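Local atomic coordinates of putative beta-lactamase-inhibitor-like PepSY-like domain-containing protein (Bacteroides vulgatus ATCC 8482, PDB entry 3ELG), a protein that is of unknown function but is a putative periplasmic, PepSY-like protein with a fold like that of beta-lactamase inhibitor protein. Residues 8-11 with 17-20; 22-27 with 75-80; 104-107 with 113-116; 115-118 with 122-125. One frame throughout, in Å; residues are numbered along the deposited sequence. Where two conformers were deposited one is given.

Contact 1: 8-11 with 17-20; sequences RDVN and AREM
Arg18, one turn into helix 15-24, reaches back over the Val10-Asn11 backbone, the short 3-10 segment entered through an Asx turn at Asp9. The connection from strand 5-7 to the helix illustrates how a single long side chain can bridge a loop and the helix it leads into. The close part of the contact is the guanidinium against the main chain. Asn11 CA stands 3.8 Å above the guanidinium plane, over its centre, and Val10 C lies over the same group. Val10 O comes 3.0 Å from Arg18 NE and 3.1 Å from Arg18 CD, but the angle at NE is too poor for a hydrogen bond. The polar end is held instead by Leu13, between the two segments, whose O bonds with Arg18 NH2. Extended through CG and CD and then bent at chi3 (-89°), the arginine chain turns its flat end onto the loop.

The looser part is peripheral and has two elements. Val10 CG2 approaches Arg18 CD only to 4.2 Å, the two side chains crossing at a slant, and the amide plane of Asn11 stands steeply, at 80°, to the guanidinium on the exposed side. Neither segment contributes a buried residue to this meeting. Burial begins on other parts of the helix, where Ala17 and Met20 (selenomethionine) pack on Phe57, and Met20 also on Trp63 and Ile66. Within the loop, the Asx turn fixes the path of the chain beneath the arginine: Asn11 N donates to Asp9 OD1 at 3.1 Å, arriving from above the carboxylate plane.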
ATOM      1  N   ARG A   8      -9.198  17.481  -1.323  1.00 16.23           N
ATOM      2  CA  ARG A   8      -9.453  16.768  -2.584  1.00 17.38           C
ATOM      3  C   ARG A   8      -8.425  17.162  -3.651  1.00 18.31           C
ATOM      4  O   ARG A   8      -8.459  16.632  -4.756  1.00 20.70           O
ATOM      5  CB  ARG A   8     -10.851  17.061  -3.185  1.00 20.47           C
ATOM      6  CG  ARG A   8     -12.036  16.661  -2.347  1.00 18.57           C
ATOM      7  CD  ARG A   8     -13.327  16.836  -3.128  1.00 16.85           C
ATOM      8  NE  ARG A   8     -13.596  18.181  -3.602  1.00 18.17           N
ATOM      9  CZ  ARG A   8     -14.660  18.494  -4.343  1.00 16.85           C
ATOM     10  NH1 ARG A   8     -15.478  17.550  -4.718  1.00 22.65           N
ATOM     11  NH2 ARG A   8     -14.884  19.733  -4.709  1.00 27.23           N
ATOM     12  N   ASP A   9      -7.552  18.088  -3.295  1.00 19.48           N
ATOM     13  CA  ASP A   9      -6.617  18.729  -4.279  1.00 19.94           C
ATOM     14  C   ASP A   9      -5.391  17.874  -4.463  1.00 17.51           C
ATOM     15  O   ASP A   9      -4.548  17.825  -3.572  1.00 20.53           O
ATOM     16  CB  ASP A   9      -6.189  20.105  -3.785  1.00 20.77           C
ATOM     17  CG  ASP A   9      -5.389  20.870  -4.819  1.00 27.09           C
ATOM     18  OD1 ASP A   9      -5.238  20.351  -5.929  1.00 24.49           O
ATOM     19  OD2 ASP A   9      -4.933  21.983  -4.499  1.00 29.98           O
ATOM     20  N   VAL A  10      -5.330  17.159  -5.579  1.00 19.29           N
ATOM     21  CA  VAL A  10      -4.212  16.222  -5.812  1.00 20.40           C
ATOM     22  C   VAL A  10      -2.864  16.942  -5.936  1.00 17.93           C
ATOM     23  O   VAL A  10      -1.804  16.324  -5.821  1.00 20.96           O
ATOM     24  CB  VAL A  10      -4.406  15.333  -7.032  1.00 20.68           C
ATOM     25  CG1 VAL A  10      -5.693  14.510  -6.918  1.00 26.68           C
ATOM     26  CG2 VAL A  10      -4.423  16.164  -8.323  1.00 21.81           C
ATOM     27  N   ASN A  11      -2.922  18.246  -6.145  1.00 18.40           N
ATOM     28  CA  ASN A  11      -1.699  19.079  -6.208  1.00 19.77           C
ATOM     29  C   ASN A  11      -1.011  19.146  -4.852  1.00 19.48           C
ATOM     30  O   ASN A  11       0.108  19.646  -4.721  1.00 20.06           O
ATOM     31  CB  ASN A  11      -2.010  20.509  -6.686  1.00 22.05           C
ATOM     32  CG  ASN A  11      -2.370  20.577  -8.146  1.00 27.47           C
ATOM     33  OD1 ASN A  11      -3.479  20.977  -8.486  1.00 42.86           O
ATOM     34  ND2 ASN A  11      -1.443  20.223  -9.019  1.00 22.55           N
ATOM     35  N   ALA A  17       3.613  10.456  -5.744  1.00 13.68           N
ATOM     36  CA  ALA A  17       2.349   9.777  -5.364  1.00 12.31           C
ATOM     37  C   ALA A  17       1.332   9.965  -6.478  1.00 12.41           C
ATOM     38  O   ALA A  17       0.634   9.013  -6.871  1.00 14.45           O
ATOM     39  CB  ALA A  17       1.803  10.313  -4.013  1.00 12.12           C
ATOM     40  N   ARG A  18       1.314  11.166  -7.040  1.00 16.04           N
ATOM     41  CA  ARG A  18       0.375  11.475  -8.132  1.00 16.44           C
ATOM     42  C   ARG A  18       0.699  10.593  -9.320  1.00 15.98           C
ATOM     43  O   ARG A  18      -0.181  10.033  -9.963  1.00 17.03           O
ATOM     44  CB  ARG A  18       0.425  12.953  -8.514  1.00 17.93           C
ATOM     45  CG  ARG A  18      -0.562  13.800  -7.839  1.00 23.81           C
ATOM     46  CD  ARG A  18      -0.354  15.255  -8.326  1.00 20.19           C
ATOM     47  NE  ARG A  18       0.621  15.890  -7.452  1.00 20.86           N
ATOM     48  CZ  ARG A  18       1.208  17.056  -7.700  1.00 23.00           C
ATOM     49  NH1 ARG A  18       0.980  17.684  -8.846  1.00 23.26           N
ATOM     50  NH2 ARG A  18       2.021  17.573  -6.806  1.00 23.90           N
ATOM     51  N   GLU A  19       1.992  10.440  -9.591  0.50 13.88           N
ATOM     52  CA  GLU A  19       2.431   9.638 -10.744  0.50 14.88           C
ATOM     53  C   GLU A  19       2.069   8.163 -10.529  0.50 14.22           C
ATOM     54  O   GLU A  19       1.586   7.467 -11.450  0.50 15.05           O
ATOM     55  CB  GLU A  19       3.934   9.797 -10.988  0.50 15.42           C
ATOM     56  CG  GLU A  19       4.358  11.186 -11.482  0.50 22.39           C
ATOM     57  CD  GLU A  19       3.916  11.547 -12.913  0.50 24.80           C
ATOM     58  OE1 GLU A  19       3.342  10.702 -13.644  0.50 22.30           O
ATOM     59  OE2 GLU A  19       4.165  12.708 -13.304  0.50 24.57           O
HETATM   60  N   MSE A  20       2.281   7.698  -9.298  1.00 13.94           N
HETATM   61  CA  MSE A  20       2.014   6.318  -8.939  1.00 14.62           C
HETATM   62  C   MSE A  20       0.534   6.008  -9.172  1.00 12.07           C
HETATM   63  O   MSE A  20       0.184   4.977  -9.754  1.00 14.73           O
HETATM   64  CB  MSE A  20       2.445   5.994  -7.498  1.00 14.19           C
HETATM   65  CG  MSE A  20       2.262   4.533  -7.041  1.00 19.13           C
HETATM   66 SE   MSE A  20       0.406   4.002  -6.696  0.75 13.43          SE
HETATM   67  CE  MSE A  20       0.734   3.118  -4.999  1.00 18.17           C
TER

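Contact 2: 22-27 with 75-80; sequences GKHFSQ and STFIPQ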
ATOM      1  N   GLY A  22      -1.592   7.679 -11.058  1.00 14.65           N
ATOM      2  CA  GLY A  22      -1.910   7.812 -12.487  1.00 15.37           C
ATOM      3  C   GLY A  22      -1.473   6.614 -13.321  1.00 15.65           C
ATOM      4  O   GLY A  22      -2.118   6.259 -14.301  1.00 20.08           O
ATOM      5  N   LYS A  23      -0.397   5.973 -12.915  1.00 14.84           N
ATOM      6  CA  LYS A  23       0.189   4.872 -13.658  1.00 15.25           C
ATOM      7  C   LYS A  23      -0.549   3.583 -13.347  1.00 16.01           C
ATOM      8  O   LYS A  23      -0.893   2.802 -14.248  1.00 15.80           O
ATOM      9  CB  LYS A  23       1.699   4.756 -13.377  1.00 15.68           C
ATOM     10  CG  LYS A  23       2.369   3.595 -14.055  1.00 18.99           C
ATOM     11  CD  LYS A  23       3.884   3.654 -13.876  1.00 18.35           C
ATOM     12  CE  LYS A  23       4.584   2.534 -14.620  1.00 29.11           C
ATOM     13  NZ  LYS A  23       6.075   2.553 -14.394  1.00 29.39           N
ATOM     14  N   HIS A  24      -0.797   3.356 -12.060  1.00 14.41           N
ATOM     15  CA  HIS A  24      -1.197   2.055 -11.586  1.00 16.66           C
ATOM     16  C   HIS A  24      -2.670   1.885 -11.234  1.00 16.41           C
ATOM     17  O   HIS A  24      -3.138   0.737 -11.089  1.00 18.89           O
ATOM     18  CB  HIS A  24      -0.360   1.643 -10.415  1.00 14.35           C
ATOM     19  CG  HIS A  24       1.071   1.431 -10.753  1.00 13.89           C
ATOM     20  ND1 HIS A  24       1.494   0.376 -11.543  1.00 18.62           N
ATOM     21  CD2 HIS A  24       2.170   2.172 -10.484  1.00 17.48           C
ATOM     22  CE1 HIS A  24       2.797   0.481 -11.732  1.00 18.60           C
ATOM     23  NE2 HIS A  24       3.232   1.545 -11.082  1.00 18.77           N
ATOM     24  N   PHE A  25      -3.366   3.019 -11.101  1.00 14.64           N
ATOM     25  CA  PHE A  25      -4.786   3.105 -10.719  1.00 15.23           C
ATOM     26  C   PHE A  25      -5.564   4.047 -11.625  1.00 16.07           C
ATOM     27  O   PHE A  25      -6.406   4.861 -11.198  1.00 16.45           O
ATOM     28  CB  PHE A  25      -4.914   3.467  -9.208  1.00 13.08           C
ATOM     29  CG  PHE A  25      -4.285   2.438  -8.315  1.00 15.42           C
ATOM     30  CD1 PHE A  25      -4.948   1.275  -8.010  1.00 14.19           C
ATOM     31  CD2 PHE A  25      -2.992   2.585  -7.866  1.00 15.14           C
ATOM     32  CE1 PHE A  25      -4.379   0.314  -7.257  1.00 15.66           C
ATOM     33  CE2 PHE A  25      -2.368   1.598  -7.110  1.00 19.67           C
ATOM     34  CZ  PHE A  25      -3.065   0.467  -6.783  1.00 18.29           C
ATOM     35  N   SER A  26      -5.290   3.936 -12.926  0.50 16.44           N
ATOM     36  CA  SER A  26      -5.913   4.826 -13.896  0.50 17.64           C
ATOM     37  C   SER A  26      -7.398   4.520 -14.076  0.50 17.37           C
ATOM     38  O   SER A  26      -8.106   5.274 -14.715  0.50 19.49           O
ATOM     39  CB  SER A  26      -5.231   4.733 -15.261  0.50 15.35           C
ATOM     40  OG  SER A  26      -5.265   3.396 -15.736  0.50 13.23           O
ATOM     41  N   GLN A  27      -7.825   3.380 -13.560  1.00 20.12           N
ATOM     42  CA  GLN A  27      -9.257   3.033 -13.591  1.00 20.28           C
ATOM     43  C   GLN A  27     -10.089   3.878 -12.624  1.00 19.29           C
ATOM     44  O   GLN A  27     -11.300   3.907 -12.692  1.00 20.34           O
ATOM     45  CB  GLN A  27      -9.486   1.548 -13.273  1.00 21.93           C
ATOM     46  CG  GLN A  27      -9.445   1.218 -11.790  1.00 27.73           C
ATOM     47  CD  GLN A  27      -8.042   0.942 -11.267  1.00 35.60           C
ATOM     48  OE1 GLN A  27      -7.050   1.253 -11.938  1.00 31.41           O
ATOM     49  NE2 GLN A  27      -7.957   0.338 -10.076  1.00 43.72           N
ATOM     50  N   SER A  75       0.532  -6.735  -9.446  1.00 18.87           N
ATOM     51  CA  SER A  75       1.666  -7.627  -9.177  1.00 19.79           C
ATOM     52  C   SER A  75       3.013  -6.898  -9.168  1.00 20.19           C
ATOM     53  O   SER A  75       3.979  -7.349  -8.557  1.00 20.87           O
ATOM     54  CB  SER A  75       1.684  -8.787 -10.185  1.00 23.01           C
ATOM     55  OG  SER A  75       1.953  -8.271 -11.462  1.00 28.48           O
ATOM     56  N   THR A  76       3.067  -5.746  -9.810  1.00 19.96           N
ATOM     57  CA  THR A  76       4.325  -5.000  -9.902  1.00 20.51           C
ATOM     58  C   THR A  76       4.872  -4.587  -8.532  1.00 21.08           C
ATOM     59  O   THR A  76       6.057  -4.336  -8.344  1.00 20.65           O
ATOM     60  CB  THR A  76       4.165  -3.765 -10.831  1.00 24.23           C
ATOM     61  OG1 THR A  76       5.451  -3.195 -11.088  1.00 26.67           O
ATOM     62  CG2 THR A  76       3.246  -2.745 -10.195  1.00 18.47           C
ATOM     63  N   PHE A  77       3.968  -4.520  -7.572  1.00 17.54           N
ATOM     64  CA  PHE A  77       4.275  -4.016  -6.239  1.00 15.86           C
ATOM     65  C   PHE A  77       4.860  -5.108  -5.310  1.00 17.08           C
ATOM     66  O   PHE A  77       5.414  -4.833  -4.226  1.00 18.64           O
ATOM     67  CB  PHE A  77       3.019  -3.438  -5.607  1.00 17.22           C
ATOM     68  CG  PHE A  77       2.539  -2.122  -6.264  1.00 15.00           C
ATOM     69  CD1 PHE A  77       3.345  -0.996  -6.261  1.00 16.87           C
ATOM     70  CD2 PHE A  77       1.296  -2.056  -6.840  1.00 22.36           C
ATOM     71  CE1 PHE A  77       2.910   0.172  -6.858  1.00 14.06           C
ATOM     72  CE2 PHE A  77       0.845  -0.869  -7.418  1.00 19.42           C
ATOM     73  CZ  PHE A  77       1.659   0.241  -7.422  1.00 19.79           C
ATOM     74  N   ILE A  78       4.695  -6.345  -5.750  1.00 16.69           N
ATOM     75  CA  ILE A  78       5.095  -7.529  -4.963  1.00 14.50           C
ATOM     76  C   ILE A  78       6.494  -7.936  -5.399  1.00 15.02           C
ATOM     77  O   ILE A  78       6.732  -8.273  -6.592  1.00 16.24           O
ATOM     78  CB  ILE A  78       4.070  -8.699  -5.083  1.00 15.11           C
ATOM     79  CG1 ILE A  78       2.679  -8.209  -4.692  1.00 17.66           C
ATOM     80  CG2 ILE A  78       4.514  -9.838  -4.182  1.00 15.72           C
ATOM     81  CD1 ILE A  78       1.634  -9.256  -4.837  1.00 24.18           C
ATOM     82  N   PRO A  79       7.476  -7.893  -4.476  1.00 15.70           N
ATOM     83  CA  PRO A  79       8.803  -8.346  -4.908  1.00 18.03           C
ATOM     84  C   PRO A  79       8.807  -9.777  -5.447  1.00 15.85           C
ATOM     85  O   PRO A  79       8.059 -10.633  -4.985  1.00 17.04           O
ATOM     86  CB  PRO A  79       9.654  -8.238  -3.639  1.00 18.56           C
ATOM     87  CG  PRO A  79       9.000  -7.263  -2.812  1.00 17.80           C
ATOM     88  CD  PRO A  79       7.511  -7.335  -3.114  1.00 14.57           C
ATOM     89  N   GLN A  80       9.690 -10.024  -6.413  1.00 15.59           N
ATOM     90  CA  GLN A  80       9.717 -11.340  -7.079  1.00 17.82           C
ATOM     91  C   GLN A  80       9.896 -12.521  -6.098  1.00 16.37           C
ATOM     92  O   GLN A  80       9.252 -13.557  -6.206  1.00 16.80           O
ATOM     93  CB  GLN A  80      10.826 -11.377  -8.153  1.00 19.96           C
ATOM     94  CG  GLN A  80      10.887 -12.718  -8.832  1.00 24.49           C
TER
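The ring of His24 is sandwiched, with Phe77 CZ 3.5 Å above one face and displaced toward the rim, and Lys23 CG centred 3.7 Å over the opposite face. The two aromatic groups make an edge-to-face pair, the edge of Phe77 turned to the imidazole face, with centroids 4.8 Å apart and planes at 60°. Thr76 adds a methyl that serves both rings: CG2 sits over the centre of the Phe77 ring and also meets His24 CE1 at 3.6 Å. Its first torsion explains this, since OG1 lies anti to the backbone N (chi1 -170°) and the methyl branch is left on the side of the rings. Next to this pair, Phe25 crosses Phe77 at a slant, Phe25 CE2 touching Phe77 CE2 at 4.1 Å. No hydrogen bond links the segments, so the join rests on ring and methyl contacts that run from a partly exposed histidine to two buried phenylalanines. It brings the C-terminal end of helix 15-24 against the 3-10 turn that precedes helix 80-89. Phe25 and Phe77 both pack on Met20 of the first helix and on Ile66 of strand 63-67, while Trp63 of the same strand meets Phe77 edge-to-face.

Contact 3: 104-107 with 113-116; sequences GYEL and LEVD
Leu107 and Val115 form a hydrogen-bonded pair of an antiparallel beta hairpin, Leu107 N donating to Val115 O at 2.8 Å and Val115 N to Leu107 O at 2.7 Å, both bonds nearly straight. One step along, Glu106 and Asp116 are a non-hydrogen-bonded pair, where Glu106 CA-H points to Val115 O and Asp116 CA-H to Tyr105 O. As usual in such a ladder, side chains alternate between two faces. Leu107 and Val115 occupy the apolar one, against Met86 of helix 80-89. The other gathers acids. Glu106 and Asp116 run side by side in the same direction, and Asp116 OD1 lies 3.3 Å from Glu106 CG. Glu114 reaches in obliquely: trans about chi1 (-175°) and extended beyond, it brings OE2 to 3.2 Å from Glu106 CD, the two carboxylates being turned only 24° from each other. Such crowding of like charges would be expected to raise the proton affinity of the group. Ser127 OG, which hydrogen-bonds Asp116 OD2 and weakly Glu114 OE2, probably relieves part of it. Between the strands, the nearest carboxylate oxygens are Glu106 OE1 and Glu114 OE2, 3.4 Å apart.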
ATOM      1  N   GLY A 104      10.325  -4.801   6.576  1.00 15.71           N
ATOM      2  CA  GLY A 104       9.918  -5.725   5.521  1.00 16.83           C
ATOM      3  C   GLY A 104       8.571  -5.475   4.925  1.00 16.11           C
ATOM      4  O   GLY A 104       8.130  -4.332   4.793  1.00 15.49           O
ATOM      5  N   TYR A 105       7.899  -6.590   4.619  1.00 13.68           N
ATOM      6  CA  TYR A 105       6.620  -6.605   3.891  1.00 13.89           C
ATOM      7  C   TYR A 105       5.555  -7.431   4.619  1.00 16.22           C
ATOM      8  O   TYR A 105       5.837  -8.433   5.297  1.00 15.84           O
ATOM      9  CB  TYR A 105       6.830  -7.173   2.504  1.00 14.24           C
ATOM     10  CG  TYR A 105       7.810  -6.441   1.638  1.00 13.15           C
ATOM     11  CD1 TYR A 105       9.176  -6.696   1.712  1.00 18.85           C
ATOM     12  CD2 TYR A 105       7.368  -5.499   0.737  1.00 15.65           C
ATOM     13  CE1 TYR A 105      10.071  -6.031   0.901  1.00 16.86           C
ATOM     14  CE2 TYR A 105       8.252  -4.836  -0.069  1.00 17.17           C
ATOM     15  CZ  TYR A 105       9.605  -5.083   0.027  1.00 15.92           C
ATOM     16  OH  TYR A 105      10.442  -4.413  -0.830  1.00 21.07           O
ATOM     17  N   GLU A 106       4.330  -6.954   4.512  1.00 12.98           N
ATOM     18  CA  GLU A 106       3.207  -7.701   5.062  1.00 13.43           C
ATOM     19  C   GLU A 106       2.150  -7.780   3.992  1.00 13.01           C
ATOM     20  O   GLU A 106       1.675  -6.732   3.474  1.00 14.13           O
ATOM     21  CB  GLU A 106       2.623  -6.981   6.261  1.00 17.00           C
ATOM     22  CG  GLU A 106       3.651  -6.695   7.371  1.00 21.67           C
ATOM     23  CD  GLU A 106       3.076  -5.857   8.529  1.00 35.83           C
ATOM     24  OE1 GLU A 106       1.963  -5.293   8.422  1.00 31.25           O
ATOM     25  OE2 GLU A 106       3.760  -5.780   9.557  1.00 31.26           O
ATOM     26  N   LEU A 107       1.874  -8.999   3.564  1.00 12.08           N
ATOM     27  CA  LEU A 107       0.837  -9.236   2.576  1.00 13.02           C
ATOM     28  C   LEU A 107      -0.395  -9.826   3.205  1.00 14.95           C
ATOM     29  O   LEU A 107      -0.337 -10.823   3.878  1.00 14.73           O
ATOM     30  CB  LEU A 107       1.318 -10.181   1.500  1.00 11.88           C
ATOM     31  CG  LEU A 107       2.329  -9.638   0.456  1.00 12.71           C
ATOM     32  CD1 LEU A 107       3.670  -9.183   0.993  1.00 15.42           C
ATOM     33  CD2 LEU A 107       2.488 -10.622  -0.676  1.00 16.85           C
ATOM     34  N   LEU A 113      -5.656 -13.487   6.430  1.00 17.83           N
ATOM     35  CA  LEU A 113      -4.327 -13.968   6.825  1.00 16.75           C
ATOM     36  C   LEU A 113      -3.314 -12.903   6.436  1.00 17.69           C
ATOM     37  O   LEU A 113      -3.400 -12.378   5.325  1.00 18.59           O
ATOM     38  CB  LEU A 113      -4.000 -15.260   6.098  1.00 18.73           C
ATOM     39  CG  LEU A 113      -3.339 -16.400   6.848  1.00 29.92           C
ATOM     40  CD1 LEU A 113      -4.122 -16.717   8.146  1.00 19.46           C
ATOM     41  CD2 LEU A 113      -3.205 -17.599   5.892  1.00 23.11           C
ATOM     42  N   GLU A 114      -2.360 -12.614   7.328  1.00 12.39           N
ATOM     43  CA  GLU A 114      -1.242 -11.723   6.995  1.00 14.09           C
ATOM     44  C   GLU A 114       0.031 -12.518   6.936  1.00 14.70           C
ATOM     45  O   GLU A 114       0.313 -13.302   7.812  1.00 15.11           O
ATOM     46  CB  GLU A 114      -1.109 -10.618   8.006  1.00 15.49           C
ATOM     47  CG  GLU A 114      -0.031  -9.584   7.633  1.00 23.01           C
ATOM     48  CD  GLU A 114       0.260  -8.591   8.747  1.00 26.53           C
ATOM     49  OE1 GLU A 114      -0.677  -7.862   9.137  1.00 22.96           O
ATOM     50  OE2 GLU A 114       1.426  -8.518   9.200  1.00 19.15           O
ATOM     51  N   VAL A 115       0.708 -12.403   5.810  1.00 12.69           N
ATOM     52  CA  VAL A 115       1.958 -13.114   5.594  1.00 13.21           C
ATOM     53  C   VAL A 115       3.100 -12.116   5.640  1.00 11.28           C
ATOM     54  O   VAL A 115       3.161 -11.177   4.835  1.00 11.10           O
ATOM     55  CB  VAL A 115       1.953 -13.899   4.240  1.00 13.59           C
ATOM     56  CG1 VAL A 115       3.126 -14.858   4.212  1.00 15.58           C
ATOM     57  CG2 VAL A 115       0.612 -14.646   4.019  1.00 10.45           C
ATOM     58  N   ASP A 116       3.998 -12.325   6.607  1.00 13.37           N
ATOM     59  CA  ASP A 116       5.112 -11.399   6.887  1.00 11.83           C
ATOM     60  C   ASP A 116       6.447 -11.879   6.366  1.00 13.21           C
ATOM     61  O   ASP A 116       6.831 -13.039   6.556  1.00 12.73           O
ATOM     62  CB  ASP A 116       5.239 -11.096   8.390  1.00 14.23           C
ATOM     63  CG  ASP A 116       4.053 -10.373   8.965  1.00 16.12           C
ATOM     64  OD1 ASP A 116       3.195  -9.813   8.210  1.00 18.32           O
ATOM     65  OD2 ASP A 116       4.011 -10.359  10.216  1.00 21.64           O
TER

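Contact 4: 115-118 with 122-125; sequences VDFD and GFLK
Asp116 faces both Leu124 and Lys125, the arrangement of a classic beta bulge in the hairpin of strands 114-117 and 123-127. Its carbonyl O receives two N-H groups, a firm one from Leu124 N at 2.7 Å and a weak one from Lys125 N at 3.3 Å, while Asp116 N donates to Lys125 O. Past the bulge the register is one residue out of step, and Phe117 pairs with Phe123 in a non-hydrogen-bonded position.

Around this backbone core the side chains divide by face. Phe117 brings its ring against the neighbouring main chain, CD2 3.6 Å from Phe123 CA. The chi1 of 175° carries the Phe123 ring away from its own N-H and along the hairpin, until Val115 CG1 meets CE1 in the ring plane, at 3.8 Å. Toward the other side, Leu124 CD1 rests 3.6 Å from Phe117 C, and the Lys125 chain runs alongside Asp116, its CE near OD2. That oxygen is hydrogen-bonded to Ser127 OG, and Lys125 NZ is not in contact with it.

The turn end is fixed by Asp118. Its N-H goes to Gly122 O in the carbonyl plane, and Gly122 N returns a bond to Asp118 OD1 at 2.8 Å from above the carboxylate. Asp118 OD1 also accepts from Phe120 N, so it braces the loop twice. A water donates to both Asp118 OD2 and Phe123 O, linking the two segments.

Farther out, Phe117 packs on Ile82 and Met86 of helix 80-89, and the ring of Phe123 lies nearly parallel to that of Tyr85. Strand 123-127 is an outermost strand of the chain's antiparallel sheet, next to 114-117.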
ATOM      1  N   VAL A 115       0.708 -12.403   5.810  1.00 12.69           N
ATOM      2  CA  VAL A 115       1.958 -13.114   5.594  1.00 13.21           C
ATOM      3  C   VAL A 115       3.100 -12.116   5.640  1.00 11.28           C
ATOM      4  O   VAL A 115       3.161 -11.177   4.835  1.00 11.10           O
ATOM      5  CB  VAL A 115       1.953 -13.899   4.240  1.00 13.59           C
ATOM      6  CG1 VAL A 115       3.126 -14.858   4.212  1.00 15.58           C
ATOM      7  CG2 VAL A 115       0.612 -14.646   4.019  1.00 10.45           C
ATOM      8  N   ASP A 116       3.998 -12.325   6.607  1.00 13.37           N
ATOM      9  CA  ASP A 116       5.112 -11.399   6.887  1.00 11.83           C
ATOM     10  C   ASP A 116       6.447 -11.879   6.366  1.00 13.21           C
ATOM     11  O   ASP A 116       6.831 -13.039   6.556  1.00 12.73           O
ATOM     12  CB  ASP A 116       5.239 -11.096   8.390  1.00 14.23           C
ATOM     13  CG  ASP A 116       4.053 -10.373   8.965  1.00 16.12           C
ATOM     14  OD1 ASP A 116       3.195  -9.813   8.210  1.00 18.32           O
ATOM     15  OD2 ASP A 116       4.011 -10.359  10.216  1.00 21.64           O
ATOM     16  N   PHE A 117       7.137 -10.952   5.717  1.00 12.16           N
ATOM     17  CA  PHE A 117       8.477 -11.152   5.117  1.00 14.24           C
ATOM     18  C   PHE A 117       9.473 -10.079   5.574  1.00 13.81           C
ATOM     19  O   PHE A 117       9.111  -8.958   5.921  1.00 13.33           O
ATOM     20  CB  PHE A 117       8.391 -11.082   3.588  1.00 16.98           C
ATOM     21  CG  PHE A 117       7.462 -12.075   3.000  1.00 13.61           C
ATOM     22  CD1 PHE A 117       6.114 -11.815   2.932  1.00 14.19           C
ATOM     23  CD2 PHE A 117       7.945 -13.306   2.543  1.00 14.00           C
ATOM     24  CE1 PHE A 117       5.252 -12.737   2.363  1.00 12.99           C
ATOM     25  CE2 PHE A 117       7.070 -14.262   2.034  1.00 14.78           C
ATOM     26  CZ  PHE A 117       5.725 -13.962   1.942  1.00 14.62           C
ATOM     27  N   ASP A 118      10.752 -10.447   5.575  1.00 13.98           N
ATOM     28  CA  ASP A 118      11.790  -9.449   5.831  1.00 13.26           C
ATOM     29  C   ASP A 118      12.043  -8.597   4.593  1.00 15.36           C
ATOM     30  O   ASP A 118      11.393  -8.775   3.565  1.00 16.13           O
ATOM     31  CB  ASP A 118      13.101 -10.059   6.358  1.00 13.74           C
ATOM     32  CG  ASP A 118      13.723 -11.033   5.419  1.00 18.94           C
ATOM     33  OD1 ASP A 118      13.604 -10.827   4.198  1.00 18.05           O
ATOM     34  OD2 ASP A 118      14.367 -12.035   5.893  1.00 20.80           O
ATOM     35  N   GLY A 122      12.417 -12.760   2.562  1.00 13.22           N
ATOM     36  CA  GLY A 122      12.408 -13.963   3.360  1.00 15.05           C
ATOM     37  C   GLY A 122      11.197 -14.098   4.248  1.00 14.71           C
ATOM     38  O   GLY A 122      10.820 -13.170   4.941  1.00 14.14           O
ATOM     39  N   PHE A 123      10.564 -15.260   4.202  1.00 14.73           N
ATOM     40  CA  PHE A 123       9.365 -15.522   5.066  1.00 13.36           C
ATOM     41  C   PHE A 123       9.719 -15.407   6.543  1.00 13.47           C
ATOM     42  O   PHE A 123      10.776 -15.958   7.000  1.00 14.44           O
ATOM     43  CB  PHE A 123       8.750 -16.903   4.779  1.00 14.90           C
ATOM     44  CG  PHE A 123       7.630 -17.263   5.699  1.00 13.42           C
ATOM     45  CD1 PHE A 123       6.363 -16.778   5.482  1.00 13.12           C
ATOM     46  CD2 PHE A 123       7.825 -18.136   6.750  1.00 12.13           C
ATOM     47  CE1 PHE A 123       5.315 -17.110   6.341  1.00 14.35           C
ATOM     48  CE2 PHE A 123       6.766 -18.467   7.603  1.00 11.16           C
ATOM     49  CZ  PHE A 123       5.512 -17.938   7.379  1.00 13.36           C
ATOM     50  N   LEU A 124       8.860 -14.727   7.303  1.00 13.77           N
ATOM     51  CA  LEU A 124       9.014 -14.659   8.729  1.00 13.42           C
ATOM     52  C   LEU A 124       7.941 -15.419   9.471  1.00 13.27           C
ATOM     53  O   LEU A 124       8.220 -16.273  10.263  1.00 14.37           O
ATOM     54  CB  LEU A 124       9.007 -13.200   9.181  1.00 14.68           C
ATOM     55  CG  LEU A 124      10.210 -12.356   8.725  1.00 14.15           C
ATOM     56  CD1 LEU A 124       9.908 -10.893   9.069  1.00 19.32           C
ATOM     57  CD2 LEU A 124      11.539 -12.827   9.341  1.00 15.66           C
ATOM     58  N   LYS A 125       6.689 -15.062   9.219  0.50 11.69           N
ATOM     59  CA  LYS A 125       5.566 -15.669   9.990  0.50 11.92           C
ATOM     60  C   LYS A 125       4.218 -15.281   9.422  0.50 11.09           C
ATOM     61  O   LYS A 125       4.095 -14.336   8.656  0.50 13.21           O
ATOM     62  CB  LYS A 125       5.597 -15.234  11.471  0.50 12.34           C
ATOM     63  CG  LYS A 125       5.394 -13.716  11.669  0.50 16.65           C
ATOM     64  CD  LYS A 125       5.486 -13.297  13.147  0.50 16.60           C
ATOM     65  CE  LYS A 125       5.167 -11.807  13.305  0.50 20.29           C
ATOM     66  NZ  LYS A 125       4.719 -11.364  14.691  0.50 24.78           N
TER
HETATM   67  O   HOH W   1      13.290 -14.924   6.687  1.00 33.36           O

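From the N terminus, contact 1 closes the short loop between strand 5-7 and helix 15-24. Contact 2 then spans 47 residues, including four strands of the sheet, to bring the end of that helix to the turn before helix 80-89. Met20 connects the two, its SE touching Phe25 and its CE Phe77. Contacts 3 and 4 close successive hairpins and overlap on Val115 and Asp116 of the shared strand; Tyr105 and Phe117 join them further. Contact 2 also abuts contact 3, through Pro79 on Tyr105 and Ile78 on Leu107. No contact nests inside another. In space, contacts 1 and 4 lie on opposite sides of the chain's centre, their centres about 31 Å apart.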